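Local coordinates for putative uncharacterized protein PH1404 (Pyrococcus horikoshii, PDB 3AF6) that probably terminates archaeal transcription by cleaving nascent RNA as a zinc-dependent nuclease of the metallo-beta-lactamase superfamily, at residues A[161-166]-A[316-321]; A[172-177]-A[275-280]; A[523-528]-A[532-537]. All coordinates share one frame; numbering follows the deposited sequence.

Interaction 1. Residues A[161-166]-A[316-321]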
ATOM      1  N   GLN A 161     -13.113 -15.780   2.165  1.00 76.49           N
ATOM      2  CA  GLN A 161     -13.586 -17.138   2.414  1.00 78.44           C
ATOM      3  C   GLN A 161     -15.077 -17.323   2.140  1.00 78.64           C
ATOM      4  O   GLN A 161     -15.509 -18.408   1.752  1.00 78.60           O
ATOM      5  CB  GLN A 161     -13.257 -17.576   3.848  1.00 80.52           C
ATOM      6  CG  GLN A 161     -13.793 -16.666   4.947  1.00 85.66           C
ATOM      7  CD  GLN A 161     -13.554 -17.219   6.358  1.00 88.60           C
ATOM      8  OE1 GLN A 161     -13.761 -16.519   7.359  1.00 88.81           O
ATOM      9  NE2 GLN A 161     -13.126 -18.481   6.441  1.00 88.73           N
ATOM     10  N   THR A 162     -15.863 -16.268   2.328  1.00 78.67           N
ATOM     11  CA  THR A 162     -17.299 -16.362   2.087  1.00 79.73           C
ATOM     12  C   THR A 162     -17.639 -15.954   0.661  1.00 80.01           C
ATOM     13  O   THR A 162     -18.793 -15.665   0.347  1.00 80.36           O
ATOM     14  CB  THR A 162     -18.102 -15.464   3.058  1.00 79.67           C
ATOM     15  OG1 THR A 162     -17.702 -14.100   2.890  1.00 81.17           O
ATOM     16  CG2 THR A 162     -17.860 -15.883   4.503  1.00 80.22           C
ATOM     17  N   GLU A 163     -16.626 -15.931  -0.199  1.00 79.95           N
ATOM     18  CA  GLU A 163     -16.806 -15.552  -1.596  1.00 79.64           C
ATOM     19  C   GLU A 163     -15.952 -16.444  -2.484  1.00 78.65           C
ATOM     20  O   GLU A 163     -15.721 -16.125  -3.648  1.00 78.32           O
ATOM     21  CB  GLU A 163     -16.387 -14.096  -1.811  1.00 81.23           C
ATOM     22  CG  GLU A 163     -17.313 -13.034  -1.224  1.00 82.80           C
ATOM     23  CD  GLU A 163     -18.464 -12.681  -2.151  1.00 84.79           C
ATOM     24  OE1 GLU A 163     -18.989 -11.548  -2.049  1.00 85.02           O
ATOM     25  OE2 GLU A 163     -18.846 -13.538  -2.977  1.00 86.32           O
ATOM     26  N   SER A 164     -15.481 -17.555  -1.925  1.00 78.16           N
ATOM     27  CA  SER A 164     -14.637 -18.497  -2.653  1.00 77.64           C
ATOM     28  C   SER A 164     -15.122 -18.741  -4.076  1.00 77.17           C
ATOM     29  O   SER A 164     -14.320 -18.827  -5.004  1.00 77.23           O
ATOM     30  CB  SER A 164     -14.564 -19.830  -1.905  1.00 77.77           C
ATOM     31  OG  SER A 164     -15.839 -20.437  -1.811  1.00 78.46           O
ATOM     32  N   LYS A 165     -16.436 -18.855  -4.247  1.00 76.96           N
ATOM     33  CA  LYS A 165     -17.010 -19.083  -5.568  1.00 76.84           C
ATOM     34  C   LYS A 165     -16.491 -18.071  -6.586  1.00 75.09           C
ATOM     35  O   LYS A 165     -15.745 -18.427  -7.500  1.00 74.80           O
ATOM     36  CB  LYS A 165     -18.540 -19.012  -5.507  1.00 79.24           C
ATOM     37  CG  LYS A 165     -19.231 -20.368  -5.527  1.00 81.23           C
ATOM     38  CD  LYS A 165     -18.809 -21.229  -4.344  1.00 83.53           C
ATOM     39  CE  LYS A 165     -19.437 -22.613  -4.413  1.00 84.53           C
ATOM     40  NZ  LYS A 165     -19.064 -23.446  -3.236  1.00 85.24           N
ATOM     41  N   ASP A 166     -16.884 -16.810  -6.421  1.00 73.11           N
ATOM     42  CA  ASP A 166     -16.456 -15.752  -7.328  1.00 71.27           C
ATOM     43  C   ASP A 166     -14.944 -15.704  -7.534  1.00 69.34           C
ATOM     44  O   ASP A 166     -14.465 -15.793  -8.663  1.00 68.27           O
ATOM     45  CB  ASP A 166     -16.932 -14.385  -6.829  1.00 72.78           C
ATOM     46  CG  ASP A 166     -18.441 -14.232  -6.885  1.00 73.71           C
ATOM     47  OD1 ASP A 166     -19.064 -14.788  -7.815  1.00 72.82           O
ATOM     48  OD2 ASP A 166     -18.999 -13.540  -6.004  1.00 73.06           O
ATOM     49  N   VAL A 316     -12.912  -4.157  -4.662  1.00 38.59           N
ATOM     50  CA  VAL A 316     -11.475  -3.956  -4.761  1.00 37.57           C
ATOM     51  C   VAL A 316     -10.803  -5.191  -4.191  1.00 39.39           C
ATOM     52  O   VAL A 316      -9.926  -5.799  -4.816  1.00 39.85           O
ATOM     53  CB  VAL A 316     -11.020  -2.730  -3.934  1.00 36.57           C
ATOM     54  CG1 VAL A 316      -9.495  -2.709  -3.797  1.00 32.06           C
ATOM     55  CG2 VAL A 316     -11.514  -1.456  -4.589  1.00 33.72           C
ATOM     56  N   ILE A 317     -11.233  -5.561  -2.991  1.00 41.04           N
ATOM     57  CA  ILE A 317     -10.694  -6.726  -2.306  1.00 40.64           C
ATOM     58  C   ILE A 317     -10.829  -7.969  -3.167  1.00 41.56           C
ATOM     59  O   ILE A 317      -9.856  -8.683  -3.400  1.00 45.31           O
ATOM     60  CB  ILE A 317     -11.427  -6.964  -0.973  1.00 38.68           C
ATOM     61  CG1 ILE A 317     -11.091  -5.844   0.005  1.00 37.01           C
ATOM     62  CG2 ILE A 317     -11.040  -8.314  -0.393  1.00 38.28           C
ATOM     63  CD1 ILE A 317     -11.920  -5.887   1.266  1.00 38.79           C
ATOM     64  N   LYS A 318     -12.038  -8.212  -3.649  1.00 40.90           N
ATOM     65  CA  LYS A 318     -12.308  -9.382  -4.457  1.00 40.84           C
ATOM     66  C   LYS A 318     -11.526  -9.437  -5.758  1.00 41.53           C
ATOM     67  O   LYS A 318     -11.391 -10.503  -6.349  1.00 42.57           O
ATOM     68  CB  LYS A 318     -13.814  -9.468  -4.727  1.00 42.47           C
ATOM     69  CG  LYS A 318     -14.628  -9.792  -3.467  1.00 44.44           C
ATOM     70  CD  LYS A 318     -16.119  -9.655  -3.682  1.00 47.01           C
ATOM     71  CE  LYS A 318     -16.610 -10.620  -4.744  1.00 50.02           C
ATOM     72  NZ  LYS A 318     -18.065 -10.441  -5.023  1.00 50.74           N
ATOM     73  N   HIS A 319     -10.997  -8.298  -6.197  1.00 42.53           N
ATOM     74  CA  HIS A 319     -10.231  -8.232  -7.446  1.00 42.16           C
ATOM     75  C   HIS A 319      -8.715  -8.098  -7.264  1.00 42.51           C
ATOM     76  O   HIS A 319      -7.957  -8.170  -8.235  1.00 41.99           O
ATOM     77  CB  HIS A 319     -10.711  -7.064  -8.311  1.00 41.12           C
ATOM     78  CG  HIS A 319     -11.977  -7.340  -9.060  1.00 42.40           C
ATOM     79  ND1 HIS A 319     -13.217  -7.341  -8.456  1.00 39.55           N
ATOM     80  CD2 HIS A 319     -12.194  -7.613 -10.370  1.00 41.96           C
ATOM     81  CE1 HIS A 319     -14.143  -7.601  -9.362  1.00 38.94           C
ATOM     82  NE2 HIS A 319     -13.550  -7.772 -10.530  1.00 41.61           N
ATOM     83  N   THR A 320      -8.273  -7.903  -6.028  1.00 40.21           N
ATOM     84  CA  THR A 320      -6.853  -7.739  -5.753  1.00 39.60           C
ATOM     85  C   THR A 320      -6.041  -9.032  -5.704  1.00 38.77           C
ATOM     86  O   THR A 320      -6.426  -9.999  -5.053  1.00 41.95           O
ATOM     87  CB  THR A 320      -6.661  -7.018  -4.424  1.00 39.74           C
ATOM     88  OG1 THR A 320      -7.434  -5.820  -4.438  1.00 38.18           O
ATOM     89  CG2 THR A 320      -5.181  -6.695  -4.183  1.00 37.29           C
ATOM     90  N   ILE A 321      -4.916  -9.049  -6.397  1.00 36.90           N
ATOM     91  CA  ILE A 321      -4.040 -10.213  -6.385  1.00 36.64           C
ATOM     92  C   ILE A 321      -2.724  -9.719  -5.788  1.00 36.99           C
ATOM     93  O   ILE A 321      -1.970  -9.010  -6.450  1.00 36.33           O
ATOM     94  CB  ILE A 321      -3.815 -10.758  -7.809  1.00 35.90           C
ATOM     95  CG1 ILE A 321      -5.129 -11.309  -8.360  1.00 33.72           C
ATOM     96  CG2 ILE A 321      -2.728 -11.833  -7.804  1.00 32.77           C
ATOM     97  CD1 ILE A 321      -4.997 -11.923  -9.749  1.00 34.61           C
TER
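The ammonium group of Lys318 is held between two carboxylates, Glu163 and Asp166, in a salt-bridge network at the protein surface. NZ of Lys318 stands 3.3 Å from OE1 of Glu163. The same NZ also lies 3.4 Å from OD2 of Asp166. Both are salt bridges whose hydrogen bonds are long and weak, consistent with a largely electrostatic attraction. The lysine chain is extended up to a bend at chi3 (62°), which swings CE and NZ toward the acids. Glu163 is folded at chi2 (-85°) and meets the lysine roughly at a right angle; its OE1 also lies 3.7 Å from CE of Lys318, touching the last methylene as well as the charge. Glu163 occupies the N-cap position of helix 164-178, and Asp166 sits in its first turn, where the helix dipole would probably favour negative charge. The network thus joins the start of this last long helix of the KH region to the C-terminal end of helix 310-319, which belongs to the metallo-beta-lactamase domain and runs straight into edge strand 320-322. At that exit, Val316 O accepts His319 N and Thr320 OG1 from opposite faces of its carbonyl plane, the hydroxyl standing above that plane. Ile159 of helix 151-161 packs against the Lys318 side chain, and Glu315 adds a weak, long ion pair to its NZ.

Interaction 2. Residues A[172-177]-A[275-280]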
ATOM      1  N   ARG A 172      -9.622 -17.636 -12.721  1.00 59.58           N
ATOM      2  CA  ARG A 172      -9.518 -18.402 -13.958  1.00 62.21           C
ATOM      3  C   ARG A 172      -9.574 -17.467 -15.160  1.00 61.87           C
ATOM      4  O   ARG A 172      -8.837 -17.654 -16.128  1.00 62.33           O
ATOM      5  CB  ARG A 172     -10.623 -19.467 -14.057  1.00 66.09           C
ATOM      6  CG  ARG A 172     -10.157 -20.872 -13.649  1.00 71.20           C
ATOM      7  CD  ARG A 172     -11.143 -21.974 -14.059  1.00 74.69           C
ATOM      8  NE  ARG A 172     -12.290 -22.096 -13.158  1.00 77.35           N
ATOM      9  CZ  ARG A 172     -12.231 -22.587 -11.921  1.00 79.29           C
ATOM     10  NH1 ARG A 172     -11.076 -23.010 -11.417  1.00 79.67           N
ATOM     11  NH2 ARG A 172     -13.333 -22.662 -11.184  1.00 79.29           N
ATOM     12  N   GLN A 173     -10.440 -16.456 -15.096  1.00 60.16           N
ATOM     13  CA  GLN A 173     -10.560 -15.490 -16.183  1.00 59.19           C
ATOM     14  C   GLN A 173      -9.244 -14.737 -16.371  1.00 57.41           C
ATOM     15  O   GLN A 173      -8.667 -14.754 -17.459  1.00 57.34           O
ATOM     16  CB  GLN A 173     -11.689 -14.502 -15.897  1.00 61.56           C
ATOM     17  CG  GLN A 173     -13.085 -15.081 -16.080  1.00 65.21           C
ATOM     18  CD  GLN A 173     -14.176 -14.153 -15.555  1.00 68.74           C
ATOM     19  OE1 GLN A 173     -15.362 -14.326 -15.859  1.00 69.41           O
ATOM     20  NE2 GLN A 173     -13.777 -13.169 -14.751  1.00 69.77           N
ATOM     21  N   VAL A 174      -8.769 -14.085 -15.313  1.00 54.64           N
ATOM     22  CA  VAL A 174      -7.508 -13.347 -15.375  1.00 53.24           C
ATOM     23  C   VAL A 174      -6.440 -14.182 -16.082  1.00 54.49           C
ATOM     24  O   VAL A 174      -5.751 -13.700 -16.990  1.00 54.33           O
ATOM     25  CB  VAL A 174      -6.988 -13.000 -13.958  1.00 52.28           C
ATOM     26  CG1 VAL A 174      -5.579 -12.445 -14.038  1.00 49.44           C
ATOM     27  CG2 VAL A 174      -7.911 -11.990 -13.297  1.00 51.95           C
ATOM     28  N   GLY A 175      -6.317 -15.439 -15.658  1.00 53.91           N
ATOM     29  CA  GLY A 175      -5.337 -16.338 -16.237  1.00 51.50           C
ATOM     30  C   GLY A 175      -5.469 -16.546 -17.731  1.00 50.35           C
ATOM     31  O   GLY A 175      -4.473 -16.488 -18.452  1.00 49.66           O
ATOM     32  N   ARG A 176      -6.690 -16.787 -18.199  1.00 50.25           N
ATOM     33  CA  ARG A 176      -6.923 -17.016 -19.624  1.00 51.83           C
ATOM     34  C   ARG A 176      -6.580 -15.741 -20.371  1.00 52.01           C
ATOM     35  O   ARG A 176      -6.226 -15.768 -21.552  1.00 50.83           O
ATOM     36  CB  ARG A 176      -8.385 -17.406 -19.881  1.00 52.39           C
ATOM     37  CG  ARG A 176      -8.933 -18.413 -18.877  1.00 54.08           C
ATOM     38  CD  ARG A 176     -10.274 -18.982 -19.284  1.00 53.68           C
ATOM     39  NE  ARG A 176     -10.113 -20.026 -20.288  1.00 55.40           N
ATOM     40  CZ  ARG A 176     -10.597 -19.953 -21.522  1.00 57.03           C
ATOM     41  NH1 ARG A 176     -11.280 -18.878 -21.908  1.00 58.27           N
ATOM     42  NH2 ARG A 176     -10.390 -20.949 -22.373  1.00 56.21           N
ATOM     43  N   ASN A 177      -6.695 -14.623 -19.657  1.00 52.64           N
ATOM     44  CA  ASN A 177      -6.375 -13.309 -20.197  1.00 51.34           C
ATOM     45  C   ASN A 177      -4.867 -13.165 -20.295  1.00 49.10           C
ATOM     46  O   ASN A 177      -4.328 -12.952 -21.374  1.00 48.27           O
ATOM     47  CB  ASN A 177      -6.906 -12.215 -19.280  1.00 55.14           C
ATOM     48  CG  ASN A 177      -8.058 -11.459 -19.889  1.00 60.36           C
ATOM     49  OD1 ASN A 177      -7.972 -10.991 -21.031  1.00 62.24           O
ATOM     50  ND2 ASN A 177      -9.148 -11.319 -19.127  1.00 60.97           N
ATOM     51  N   ASP A 275     -13.208  -4.861 -14.310  1.00 45.65           N
ATOM     52  CA  ASP A 275     -13.295  -6.012 -13.430  1.00 46.80           C
ATOM     53  C   ASP A 275     -12.136  -6.966 -13.694  1.00 44.35           C
ATOM     54  O   ASP A 275     -12.295  -8.180 -13.746  1.00 44.86           O
ATOM     55  CB  ASP A 275     -14.653  -6.719 -13.539  1.00 50.55           C
ATOM     56  CG  ASP A 275     -14.774  -7.583 -14.757  1.00 54.79           C
ATOM     57  OD1 ASP A 275     -15.486  -8.607 -14.662  1.00 58.67           O
ATOM     58  OD2 ASP A 275     -14.180  -7.242 -15.801  1.00 56.34           O
ATOM     59  N   GLY A 276     -10.959  -6.376 -13.866  1.00 42.83           N
ATOM     60  CA  GLY A 276      -9.750  -7.145 -14.089  1.00 40.56           C
ATOM     61  C   GLY A 276      -8.996  -7.196 -12.772  1.00 39.20           C
ATOM     62  O   GLY A 276      -9.543  -6.811 -11.737  1.00 40.17           O
ATOM     63  N   PRO A 277      -7.736  -7.642 -12.770  1.00 39.24           N
ATOM     64  CA  PRO A 277      -6.920  -7.740 -11.552  1.00 38.62           C
ATOM     65  C   PRO A 277      -6.227  -6.468 -11.063  1.00 39.00           C
ATOM     66  O   PRO A 277      -5.832  -5.612 -11.854  1.00 39.35           O
ATOM     67  CB  PRO A 277      -5.898  -8.798 -11.932  1.00 38.96           C
ATOM     68  CG  PRO A 277      -5.626  -8.442 -13.370  1.00 38.61           C
ATOM     69  CD  PRO A 277      -7.027  -8.238 -13.917  1.00 38.42           C
ATOM     70  N   ILE A 278      -6.075  -6.357  -9.747  1.00 39.48           N
ATOM     71  CA  ILE A 278      -5.361  -5.228  -9.153  1.00 40.07           C
ATOM     72  C   ILE A 278      -4.181  -5.836  -8.404  1.00 40.03           C
ATOM     73  O   ILE A 278      -4.381  -6.573  -7.443  1.00 41.28           O
ATOM     74  CB  ILE A 278      -6.189  -4.474  -8.113  1.00 40.66           C
ATOM     75  CG1 ILE A 278      -7.500  -3.975  -8.719  1.00 41.11           C
ATOM     76  CG2 ILE A 278      -5.369  -3.313  -7.573  1.00 40.99           C
ATOM     77  CD1 ILE A 278      -8.428  -3.348  -7.687  1.00 38.73           C
ATOM     78  N   TYR A 279      -2.959  -5.542  -8.836  1.00 38.97           N
ATOM     79  CA  TYR A 279      -1.783  -6.090  -8.167  1.00 36.53           C
ATOM     80  C   TYR A 279      -1.189  -5.103  -7.181  1.00 37.60           C
ATOM     81  O   TYR A 279      -1.072  -3.919  -7.480  1.00 37.82           O
ATOM     82  CB  TYR A 279      -0.722  -6.473  -9.185  1.00 33.87           C
ATOM     83  CG  TYR A 279      -1.175  -7.530 -10.146  1.00 34.00           C
ATOM     84  CD1 TYR A 279      -1.718  -7.187 -11.392  1.00 35.49           C
ATOM     85  CD2 TYR A 279      -1.123  -8.876  -9.793  1.00 33.27           C
ATOM     86  CE1 TYR A 279      -2.200  -8.167 -12.258  1.00 35.30           C
ATOM     87  CE2 TYR A 279      -1.598  -9.862 -10.644  1.00 33.94           C
ATOM     88  CZ  TYR A 279      -2.136  -9.505 -11.869  1.00 36.35           C
ATOM     89  OH  TYR A 279      -2.619 -10.488 -12.689  1.00 37.96           O
ATOM     90  N   THR A 280      -0.804  -5.599  -6.008  1.00 38.31           N
ATOM     91  CA  THR A 280      -0.207  -4.756  -4.980  1.00 38.50           C
ATOM     92  C   THR A 280       0.391  -5.629  -3.851  1.00 39.72           C
ATOM     93  O   THR A 280       0.131  -6.839  -3.809  1.00 39.83           O
ATOM     94  CB  THR A 280      -1.276  -3.786  -4.425  1.00 37.92           C
ATOM     95  OG1 THR A 280      -0.638  -2.766  -3.657  1.00 41.58           O
ATOM     96  CG2 THR A 280      -2.271  -4.522  -3.551  1.00 37.00           C
TER
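Val174 on helix 164-178 lays both its methyls against Pro277 and the end of Tyr279, and this small apolar patch is the closely packed part of the contact. CG2 of Val174 rests on the proline ring, 3.9 Å from CD of Pro277 and 4.0 Å from its CB. With CG1 anti to the backbone N (chi1 171°), the other methyl of Val174 is placed near both the proline and the tyrosine hydroxyl, 4.1 Å from CG of Pro277. The same CG1 atom lies 3.8 Å from OH of Tyr279, whose side chain comes from the opposite direction. All three residues are buried, and no hydrogen bond crosses between the segments. The flank toward solvent is looser: the side chains of Gln173 and Asp275, both exposed, each stop short of contact distance with the opposite segment. Pro277 leads into strand 278-280 of the metallo-beta-lactamase sheet, where it and Tyr279 bond through their backbones to Ile252 of the adjoining strand 251-253. Ile321, from the edge strand 320-322, touches both Pro277 and Tyr279. Phe170 and Ile178, one turn before and one after Val174, extend the packing of helix 164-178 onto this edge of the sheet.

Interaction 3. Residues A[523-528]-A[532-537]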
ATOM      1  N   GLY A 523      -3.831  13.960   7.805  1.00 52.22           N
ATOM      2  CA  GLY A 523      -2.536  14.603   7.926  1.00 53.75           C
ATOM      3  C   GLY A 523      -2.431  16.031   7.437  1.00 54.98           C
ATOM      4  O   GLY A 523      -1.473  16.730   7.774  1.00 55.11           O
ATOM      5  N   MET A 524      -3.402  16.474   6.647  1.00 57.06           N
ATOM      6  CA  MET A 524      -3.376  17.834   6.122  1.00 58.95           C
ATOM      7  C   MET A 524      -4.600  18.644   6.565  1.00 59.48           C
ATOM      8  O   MET A 524      -4.944  19.657   5.952  1.00 58.67           O
ATOM      9  CB  MET A 524      -3.289  17.797   4.592  1.00 59.31           C
ATOM     10  CG  MET A 524      -2.135  16.957   4.049  1.00 60.02           C
ATOM     11  SD  MET A 524      -1.969  17.052   2.241  1.00 63.36           S
ATOM     12  CE  MET A 524      -3.243  15.875   1.708  1.00 60.68           C
ATOM     13  N   LEU A 525      -5.239  18.206   7.646  1.00 60.15           N
ATOM     14  CA  LEU A 525      -6.423  18.895   8.151  1.00 61.97           C
ATOM     15  C   LEU A 525      -7.488  18.958   7.058  1.00 63.52           C
ATOM     16  O   LEU A 525      -8.345  19.850   7.058  1.00 64.03           O
ATOM     17  CB  LEU A 525      -6.073  20.317   8.597  1.00 61.08           C
ATOM     18  CG  LEU A 525      -5.199  20.487   9.838  1.00 60.24           C
ATOM     19  CD1 LEU A 525      -4.946  21.970  10.086  1.00 59.83           C
ATOM     20  CD2 LEU A 525      -5.886  19.854  11.033  1.00 59.63           C
ATOM     21  N   VAL A 526      -7.422  18.008   6.126  1.00 63.79           N
ATOM     22  CA  VAL A 526      -8.372  17.941   5.024  1.00 62.44           C
ATOM     23  C   VAL A 526      -9.668  17.272   5.465  1.00 61.85           C
ATOM     24  O   VAL A 526     -10.652  17.273   4.734  1.00 61.80           O
ATOM     25  CB  VAL A 526      -7.797  17.153   3.838  1.00 63.00           C
ATOM     26  CG1 VAL A 526      -8.718  17.282   2.643  1.00 62.52           C
ATOM     27  CG2 VAL A 526      -6.407  17.665   3.499  1.00 63.02           C
ATOM     28  N   GLY A 527      -9.663  16.703   6.664  1.00 61.60           N
ATOM     29  CA  GLY A 527     -10.859  16.053   7.173  1.00 61.02           C
ATOM     30  C   GLY A 527     -10.559  15.062   8.281  1.00 60.10           C
ATOM     31  O   GLY A 527      -9.398  14.732   8.523  1.00 60.56           O
ATOM     32  N   GLY A 528     -11.606  14.591   8.956  1.00 58.00           N
ATOM     33  CA  GLY A 528     -11.423  13.633  10.031  1.00 55.18           C
ATOM     34  C   GLY A 528     -11.214  14.277  11.388  1.00 53.98           C
ATOM     35  O   GLY A 528     -11.338  15.494  11.523  1.00 54.57           O
ATOM     36  N   GLU A 532     -11.407  18.722  13.961  1.00 52.75           N
ATOM     37  CA  GLU A 532     -12.134  19.132  15.151  1.00 55.03           C
ATOM     38  C   GLU A 532     -11.165  19.701  16.172  1.00 54.38           C
ATOM     39  O   GLU A 532     -11.390  20.788  16.706  1.00 54.11           O
ATOM     40  CB  GLU A 532     -12.887  17.948  15.752  1.00 59.21           C
ATOM     41  CG  GLU A 532     -13.755  18.318  16.940  1.00 66.05           C
ATOM     42  CD  GLU A 532     -14.594  17.150  17.429  1.00 72.02           C
ATOM     43  OE1 GLU A 532     -15.223  17.275  18.511  1.00 74.48           O
ATOM     44  OE2 GLU A 532     -14.627  16.105  16.729  1.00 74.66           O
ATOM     45  N   TYR A 533     -10.088  18.962  16.439  1.00 54.34           N
ATOM     46  CA  TYR A 533      -9.064  19.405  17.381  1.00 51.48           C
ATOM     47  C   TYR A 533      -8.579  20.766  16.928  1.00 52.67           C
ATOM     48  O   TYR A 533      -8.551  21.711  17.713  1.00 53.60           O
ATOM     49  CB  TYR A 533      -7.880  18.434  17.402  1.00 48.15           C
ATOM     50  CG  TYR A 533      -8.185  17.080  17.995  1.00 43.48           C
ATOM     51  CD1 TYR A 533      -8.472  16.941  19.351  1.00 41.77           C
ATOM     52  CD2 TYR A 533      -8.200  15.938  17.198  1.00 41.87           C
ATOM     53  CE1 TYR A 533      -8.768  15.695  19.899  1.00 42.23           C
ATOM     54  CE2 TYR A 533      -8.498  14.685  17.735  1.00 40.73           C
ATOM     55  CZ  TYR A 533      -8.781  14.573  19.084  1.00 42.05           C
ATOM     56  OH  TYR A 533      -9.091  13.344  19.618  1.00 44.61           O
ATOM     57  N   PHE A 534      -8.209  20.868  15.653  1.00 53.93           N
ATOM     58  CA  PHE A 534      -7.723  22.136  15.117  1.00 57.81           C
ATOM     59  C   PHE A 534      -8.657  23.280  15.479  1.00 60.01           C
ATOM     60  O   PHE A 534      -8.266  24.207  16.192  1.00 60.52           O
ATOM     61  CB  PHE A 534      -7.581  22.085  13.597  1.00 57.48           C
ATOM     62  CG  PHE A 534      -7.292  23.428  12.979  1.00 57.39           C
ATOM     63  CD1 PHE A 534      -6.073  24.059  13.192  1.00 56.98           C
ATOM     64  CD2 PHE A 534      -8.259  24.082  12.216  1.00 57.59           C
ATOM     65  CE1 PHE A 534      -5.815  25.324  12.660  1.00 57.42           C
ATOM     66  CE2 PHE A 534      -8.014  25.346  11.679  1.00 58.20           C
ATOM     67  CZ  PHE A 534      -6.786  25.970  11.903  1.00 57.81           C
ATOM     68  N   LYS A 535      -9.888  23.204  14.976  1.00 62.09           N
ATOM     69  CA  LYS A 535     -10.906  24.219  15.234  1.00 62.99           C
ATOM     70  C   LYS A 535     -10.950  24.620  16.702  1.00 63.22           C
ATOM     71  O   LYS A 535     -10.920  25.806  17.035  1.00 63.08           O
ATOM     72  CB  LYS A 535     -12.296  23.699  14.847  1.00 64.62           C
ATOM     73  CG  LYS A 535     -12.604  23.666  13.364  1.00 66.91           C
ATOM     74  CD  LYS A 535     -14.027  23.170  13.143  1.00 69.25           C
ATOM     75  CE  LYS A 535     -14.428  23.231  11.676  1.00 71.92           C
ATOM     76  NZ  LYS A 535     -15.823  22.752  11.452  1.00 72.33           N
ATOM     77  N   GLN A 536     -11.017  23.622  17.579  1.00 62.50           N
ATOM     78  CA  GLN A 536     -11.112  23.885  19.001  1.00 63.09           C
ATOM     79  C   GLN A 536      -9.854  24.336  19.723  1.00 64.11           C
ATOM     80  O   GLN A 536      -9.947  24.915  20.804  1.00 64.82           O
ATOM     81  CB  GLN A 536     -11.698  22.669  19.709  1.00 63.75           C
ATOM     82  CG  GLN A 536     -13.148  22.421  19.345  1.00 65.37           C
ATOM     83  CD  GLN A 536     -13.871  21.596  20.384  1.00 67.51           C
ATOM     84  OE1 GLN A 536     -13.882  21.944  21.566  1.00 69.17           O
ATOM     85  NE2 GLN A 536     -14.491  20.500  19.952  1.00 68.30           N
ATOM     86  N   LEU A 537      -8.682  24.091  19.150  1.00 63.98           N
ATOM     87  CA  LEU A 537      -7.457  24.507  19.822  1.00 63.72           C
ATOM     88  C   LEU A 537      -6.903  25.820  19.270  1.00 64.70           C
ATOM     89  O   LEU A 537      -6.284  26.593  19.997  1.00 64.24           O
ATOM     90  CB  LEU A 537      -6.401  23.402  19.720  1.00 63.15           C
ATOM     91  CG  LEU A 537      -6.785  22.027  20.286  1.00 63.54           C
ATOM     92  CD1 LEU A 537      -5.633  21.065  20.114  1.00 62.36           C
ATOM     93  CD2 LEU A 537      -7.140  22.141  21.757  1.00 64.29           C
TER
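The phenyl ring of Phe534 receives Leu525 over one face, where the CD1 methyl of Leu525 makes a CH-pi contact. That methyl is 4.2 Å from the centroid of the Phe534 ring, 22° off the ring normal and displaced toward the rim. The nearest ring atom to CD1 of Leu525 is CD1 of Phe534, at 3.9 Å. The second methyl of the leucine sits beside the root of the ring, with CD2 of Leu525 3.8 Å from CB of Phe534. The two side chains cross at about a right angle, and a chi1 of 171° turns the phenyl group away from its own backbone N and across to the loop. Leu556 and Val560 of helix 556-561, together with Ile545 of strand 544-547, also pack on this pair. Farther along the loop, Gly527 and Gly528 adopt backbone angles that would press a CB against the preceding carbonyl oxygen, and the chain then turns into helix 529-537. The loop follows strand 516-520, and the helix leads to strand 544-547, which runs parallel to strand 516-520 with strand 425-429 between the two. Leucine and phenylalanine therefore lie within a beta-alpha-beta crossover, the repeating unit of the open, parallel alpha/beta fold of the beta-CASP domain.

Overall arrangement
Interactions 1 and 2 join the same two parts of the fold, the KH region and the metallo-beta-lactamase domain. Both involve helix 164-178 or its N-cap; interaction 1 reaches the end of helix 310-319, just before edge strand 320-322, and interaction 2 the start of the neighbouring strand 278-280. Their centres are about 12 Å apart, and probable backbone hydrogen bonds from Ile278 to His319 and Ile321 connect them. Their chemistry differs with depth: interaction 1 is a charged surface contact, interaction 2 a buried apolar one. Interaction 3, also apolar, with a buried Leu525-Phe534 pair and a more exposed glycine end, lies within the beta-CASP domain, its centre about 40 Å from that of interaction 2.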